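PDB 4AO9: beta-phenylalanine aminotransferase, which catalyses the pyridoxal-5'-phosphate-dependent transfer of the amino group of beta-phenylalanine, probably to a 2-oxo acid acceptor. Local coordinates for residues Asp397-Leu400 / Arg401-Leu404; Ser389-Asp392 / Leu393-Val396; Val63-Ala67 / Pro68-Thr72. All coordinates share one frame; numbering follows the deposited sequence.

Interaction 1: residues Asp397-Leu400 / Arg401-Leu404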
# COMPACT_ATOMS: atom_id res chain seq x y z
N ASP A 397 27.82 12.64 14.71
CA ASP A 397 28.74 11.87 13.88
C ASP A 397 28.11 10.53 13.51
O ASP A 397 27.99 9.63 14.35
CB ASP A 397 30.06 11.67 14.63
CG ASP A 397 31.16 11.01 13.79
OD1 ASP A 397 30.90 10.59 12.63
OD2 ASP A 397 32.29 10.92 14.30
N GLY A 398 27.72 10.39 12.25
CA GLY A 398 27.09 9.17 11.77
C GLY A 398 27.94 7.92 11.92
O GLY A 398 27.41 6.81 11.99
N ARG A 399 29.26 8.09 12.00
CA ARG A 399 30.17 6.96 12.09
C ARG A 399 30.02 6.27 13.44
O ARG A 399 30.26 5.07 13.56
CB ARG A 399 31.63 7.39 11.88
CG ARG A 399 31.93 7.97 10.50
CD ARG A 399 33.32 8.62 10.45
NE ARG A 399 33.46 9.70 11.43
CZ ARG A 399 34.61 10.20 11.86
NH1 ARG A 399 35.77 9.73 11.41
NH2 ARG A 399 34.61 11.18 12.75
N LEU A 400 29.61 7.03 14.46
CA LEU A 400 29.40 6.50 15.79
C LEU A 400 28.18 5.58 15.85
O LEU A 400 28.21 4.55 16.51
CB LEU A 400 29.29 7.62 16.83
CG LEU A 400 30.52 8.52 16.98
CD1 LEU A 400 30.25 9.62 17.99
CD2 LEU A 400 31.75 7.71 17.39
N ARG A 401 27.11 5.96 15.15
CA ARG A 401 25.94 5.08 15.00
C ARG A 401 26.32 3.76 14.33
O ARG A 401 25.84 2.70 14.72
CB ARG A 401 24.83 5.77 14.21
CG ARG A 401 24.23 7.01 14.89
CD ARG A 401 22.87 7.33 14.29
NE ARG A 401 21.92 7.88 15.27
CZ ARG A 401 20.71 8.33 14.95
NH1 ARG A 401 20.28 8.29 13.69
NH2 ARG A 401 19.91 8.80 15.89
N GLN A 402 27.20 3.84 13.32
CA GLN A 402 27.66 2.63 12.63
C GLN A 402 28.47 1.74 13.58
O GLN A 402 28.25 0.53 13.65
CB GLN A 402 28.47 2.96 11.38
CG GLN A 402 27.70 3.69 10.31
CD GLN A 402 28.54 3.89 9.07
OE1 GLN A 402 28.83 2.94 8.34
NE2 GLN A 402 28.95 5.13 8.83
N LEU A 403 29.40 2.35 14.32
CA LEU A 403 30.20 1.59 15.27
C LEU A 403 29.32 0.88 16.30
O LEU A 403 29.55 -0.29 16.61
CB LEU A 403 31.26 2.48 15.95
CG LEU A 403 32.40 2.97 15.03
CD1 LEU A 403 33.29 4.01 15.72
CD2 LEU A 403 33.26 1.83 14.51
N LEU A 404 28.30 1.57 16.80
CA LEU A 404 27.32 0.97 17.72
C LEU A 404 26.61 -0.23 17.09
O LEU A 404 26.51 -1.30 17.71
CB LEU A 404 26.28 2.00 18.18
CG LEU A 404 25.18 1.46 19.10
CD1 LEU A 404 25.73 0.88 20.41
CD2 LEU A 404 24.19 2.57 19.40
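Arg399 works in two directions in the first turn of helix 398-410: its carbonyl O takes the N-H of Leu403 (O to N 3.0 Å), and its guanidinium group reaches back to Asp397, the N-cap residue. That grip is side-on. Arg399 NE meets Asp397 OD1 on its syn lone pair at 3.0 Å, almost straight at 171°, while Arg399 NH2 forms the salt bridge to Asp397 OD2 at 2.8 Å. Asp397 OD1 also caps the helix, accepting Arg399 N at 3.1 Å from above the carboxylate plane; three bonds thus fix the rotation of the carboxylate. The helix runs on with Gln402 N to Gly398 O (3.3 Å) and Leu404 N to Leu400 O (3.0 Å). Leu400 and Leu403 share one setting, CG beside the backbone N (chi1 -61° and -68°), which lays their branches alongside each other on one side of the helix, Leu400 CD2 4.3 Å from Leu403 CD1. Arg399 NH1 bridges to Asp27 and Gln402 OE1 bonds Tyr34, both on helix 23-40, where Leu403 packs on Leu30. Arg401 NH2 bonds Ala380 O of strand 377-381, and Leu404 packs between that strand and helix 429-445.

Interaction 2: residues Ser389-Asp392 / Leu393-Val396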
# COMPACT_ATOMS: atom_id res chain seq x y z
N SER A 389 14.09 18.50 18.61
CA SER A 389 13.79 18.37 17.18
C SER A 389 15.00 17.79 16.47
O SER A 389 16.08 17.69 17.06
CB SER A 389 13.41 19.73 16.56
OG SER A 389 14.56 20.56 16.35
N SER A 390 14.83 17.43 15.20
CA SER A 390 15.93 16.86 14.42
C SER A 390 17.09 17.85 14.26
O SER A 390 18.23 17.43 14.05
CB SER A 390 15.43 16.39 13.05
OG SER A 390 14.78 17.44 12.37
N GLU A 391 16.80 19.14 14.37
CA GLU A 391 17.84 20.17 14.31
C GLU A 391 18.90 19.97 15.39
O GLU A 391 20.08 20.25 15.17
CB GLU A 391 17.22 21.58 14.40
CG GLU A 391 18.21 22.73 14.21
CD GLU A 391 18.93 22.72 12.86
OE1 GLU A 391 18.35 22.24 11.86
OE2 GLU A 391 20.09 23.20 12.80
N ASP A 392 18.48 19.46 16.55
CA ASP A 392 19.41 19.18 17.65
C ASP A 392 20.38 18.03 17.34
O ASP A 392 21.38 17.85 18.04
CB ASP A 392 18.63 18.87 18.94
CG ASP A 392 17.81 20.05 19.43
OD1 ASP A 392 18.30 21.19 19.36
OD2 ASP A 392 16.67 19.83 19.88
N LEU A 393 20.09 17.28 16.27
CA LEU A 393 20.88 16.11 15.88
C LEU A 393 21.72 16.35 14.62
O LEU A 393 22.34 15.41 14.09
CB LEU A 393 19.95 14.91 15.68
CG LEU A 393 18.96 14.55 16.78
CD1 LEU A 393 18.03 13.45 16.29
CD2 LEU A 393 19.65 14.14 18.08
N ALA A 394 21.75 17.61 14.17
CA ALA A 394 22.37 17.98 12.89
C ALA A 394 23.89 17.78 12.83
O ALA A 394 24.44 17.57 11.75
CB ALA A 394 22.01 19.42 12.53
N ALA A 395 24.55 17.86 13.98
CA ALA A 395 26.01 17.78 14.04
C ALA A 395 26.53 16.42 14.52
O ALA A 395 27.74 16.23 14.65
CB ALA A 395 26.56 18.92 14.89
N VAL A 396 25.62 15.49 14.76
CA VAL A 396 25.98 14.14 15.22
C VAL A 396 26.87 13.42 14.20
O VAL A 396 26.72 13.60 12.99
CB VAL A 396 24.72 13.29 15.57
CG1 VAL A 396 25.07 11.83 15.89
CG2 VAL A 396 23.95 13.92 16.73
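Leu393, Asp392 and Ala394 carry this contact, a single turn of 3-10 helix running into a type I beta turn in the loop between strand 377-381 and helix 398-410. The 3-10 turn is built from successive i to i+3 backbone bonds: Asp392 N to Ser389 O at 3.0 Å, Leu393 N to Ser390 O at 2.9 Å, and the longer Ala394 N to Glu391 O at 3.3 Å. In the last two the donor stands well above the carbonyl plane, by 60° and 69°, as the tight winding puts each N-H over the carbonyl and off its lone pairs. Leu393 then opens the beta turn to Val396, whose closing bond is weak.

The side chain of Leu393 folds back along the turn. The backbone sets Leu393 CB 3.5 Å from Ser390 O; beyond it, CG anti to the carbonyl carbon (chi1 -51°) turns CD2 toward the Asp392 carbonyl. The same leucine packs on Val383 and Val387, earlier in the same loop, joining the turn to the chain that leads into it.

Asp392 closes the start of the turn. Its OD2 accepts from Ser389 N at 3.2 Å, from above the carboxylate plane, and also from Arg388 N, so two backbone N-H groups share one oxygen. Ser389 OG receives Glu391 N in a weak bond of 3.3 Å and not Asp392 N, which leaves only the half of a capping box in which the third residue's side chain accepts from the N-cap N-H. At the far end the small side chain of Ala394 follows its backbone bond, with Ala394 CB resting 3.4 Å from Glu391 O.

Interaction 3: residues Val63-Ala67 / Pro68-Thr72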
# COMPACT_ATOMS: atom_id res chain seq x y z
N VAL A 63 15.53 1.87 4.18
CA VAL A 63 16.05 1.78 5.55
C VAL A 63 16.79 0.46 5.84
O VAL A 63 17.61 0.38 6.76
CB VAL A 63 14.94 2.05 6.61
CG1 VAL A 63 14.13 0.77 6.93
CG2 VAL A 63 15.54 2.62 7.90
N LEU A 64 16.50 -0.57 5.04
CA LEU A 64 17.12 -1.87 5.23
C LEU A 64 18.53 -1.93 4.67
O LEU A 64 19.27 -2.85 4.98
CB LEU A 64 16.27 -2.98 4.60
CG LEU A 64 14.83 -3.15 5.10
CD1 LEU A 64 14.21 -4.36 4.41
CD2 LEU A 64 14.75 -3.28 6.64
N PHE A 65 18.89 -0.97 3.82
CA PHE A 65 20.27 -0.95 3.33
C PHE A 65 21.22 -0.26 4.30
O PHE A 65 20.92 0.81 4.83
CB PHE A 65 20.39 -0.28 1.96
CG PHE A 65 21.81 -0.29 1.45
CD1 PHE A 65 22.69 0.74 1.77
CD2 PHE A 65 22.27 -1.36 0.70
CE1 PHE A 65 24.02 0.71 1.33
CE2 PHE A 65 23.60 -1.40 0.25
CZ PHE A 65 24.47 -0.36 0.58
N TYR A 66 22.37 -0.88 4.51
CA TYR A 66 23.49 -0.22 5.17
C TYR A 66 24.80 -0.74 4.59
O TYR A 66 24.85 -1.86 4.05
CB TYR A 66 23.46 -0.40 6.70
CG TYR A 66 23.23 -1.83 7.14
CD1 TYR A 66 21.93 -2.31 7.31
CD2 TYR A 66 24.31 -2.70 7.39
CE1 TYR A 66 21.69 -3.62 7.70
CE2 TYR A 66 24.07 -4.02 7.78
CZ TYR A 66 22.75 -4.47 7.94
OH TYR A 66 22.51 -5.77 8.34
N ALA A 67 25.84 0.09 4.68
CA ALA A 67 27.16 -0.28 4.19
C ALA A 67 27.88 -1.18 5.19
O ALA A 67 27.63 -1.10 6.39
CB ALA A 67 27.97 0.98 3.90
N PRO A 68 28.79 -2.05 4.71
CA PRO A 68 29.17 -2.22 3.31
C PRO A 68 28.11 -2.95 2.48
O PRO A 68 28.03 -2.75 1.26
CB PRO A 68 30.47 -3.01 3.39
CG PRO A 68 30.38 -3.78 4.65
CD PRO A 68 29.61 -2.89 5.61
N PHE A 69 27.29 -3.77 3.15
CA PHE A 69 26.13 -4.44 2.56
C PHE A 69 25.26 -4.92 3.73
O PHE A 69 25.78 -5.15 4.81
CB PHE A 69 26.53 -5.64 1.68
CG PHE A 69 27.34 -6.67 2.40
CD1 PHE A 69 28.72 -6.58 2.45
CD2 PHE A 69 26.72 -7.74 3.06
CE1 PHE A 69 29.48 -7.52 3.14
CE2 PHE A 69 27.47 -8.69 3.75
CZ PHE A 69 28.86 -8.58 3.79
N PRO A 70 23.94 -5.05 3.51
CA PRO A 70 23.08 -5.51 4.60
C PRO A 70 23.10 -7.02 4.74
O PRO A 70 23.25 -7.75 3.74
CB PRO A 70 21.69 -5.03 4.17
CG PRO A 70 21.76 -5.03 2.66
CD PRO A 70 23.16 -4.57 2.36
N LEU A 71 22.93 -7.50 5.97
CA LEU A 71 22.72 -8.92 6.21
C LEU A 71 21.40 -9.37 5.61
O LEU A 71 20.39 -8.65 5.66
CB LEU A 71 22.68 -9.22 7.71
CG LEU A 71 23.93 -8.94 8.55
CD1 LEU A 71 23.63 -9.11 10.04
CD2 LEU A 71 25.05 -9.87 8.14
N THR A 72 21.42 -10.55 5.00
CA THR A 72 20.19 -11.26 4.68
C THR A 72 19.72 -12.03 5.91
O THR A 72 20.50 -12.73 6.55
CB THR A 72 20.39 -12.22 3.50
OG1 THR A 72 20.55 -11.44 2.31
CG2 THR A 72 19.20 -13.15 3.31
O HOH W 1 20.06 -6.74 7.60
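Tyr66 lies across the returning limb where the 63-72 chain doubles back, and meets Pro70 with its ring and Leu71 with its hydroxyl. Its CG sits between the backbone N and the carbonyl carbon (chi1 48°), the crowded position, and this swings the ring over the returning chain. Pro70 CA is placed above one ring face, 3.8 Å from the centroid and 22° off the normal, a CH-pi contact offset toward the rim; Pro70 CB adds a 3.8 Å touch at Tyr66 CE1. At the end of the ring Tyr66 OH accepts the Leu71 N-H at 3.0 Å in a nearly straight bond. A water bridges the same hydroxyl to Leu71 O, standing 2.7 Å from Tyr66 OH and donating to the carbonyl. Tyr66 OH thus takes Leu71 N directly and reaches Leu71 O through the water, inside a largely buried region.

With CG anti to the backbone N (chi1 -179°), the Phe65 ring reaches Pro70, where Phe65 CD2 meets Pro70 CD at 3.7 Å. Pro70 thus touches two aromatic rings, on adjacent sides, with its CB also 3.4 Å from Leu64 O. With an alanine in place of Tyr66, Leu71 N would probably lose its acceptor, the bridging water one of its partners, and Pro70 the ring that overlies it.

Phe405 of helix 398-410 meets the Tyr66 ring edge-to-face. On the second subunit, Arg311 touches Phe65 and His125 touches Pro70. The Ala67-Pro68 peptide is cis, which folds the chain back in a reversal of the type VI, cis-proline kind, delivering it to strand 72-77, where Thr72 joins a parallel beta ladder across the dimer interface.

Interactions 1 and 2 adjoin in sequence, the loop 389-396 leading straight into the helix start at 397-404, yet they differ in burial: interaction 2 is a surface turn, interaction 1 is partly buried, and interaction 3 is buried. Acidic side chains bind N-H groups at the start of both 389-396 and 397-404, but only interaction 1 adds a salt bridge. Residues 63-72 rely instead on aromatic-proline packing and a hydroxyl-water bridge. Interactions 1 and 3 lie about 5 Å apart at their nearest atoms and share two helices: 398-410 carries interaction 1 and packs on 63-72, while 23-40 touches both. Of the three, interaction 3 alone meets the second subunit.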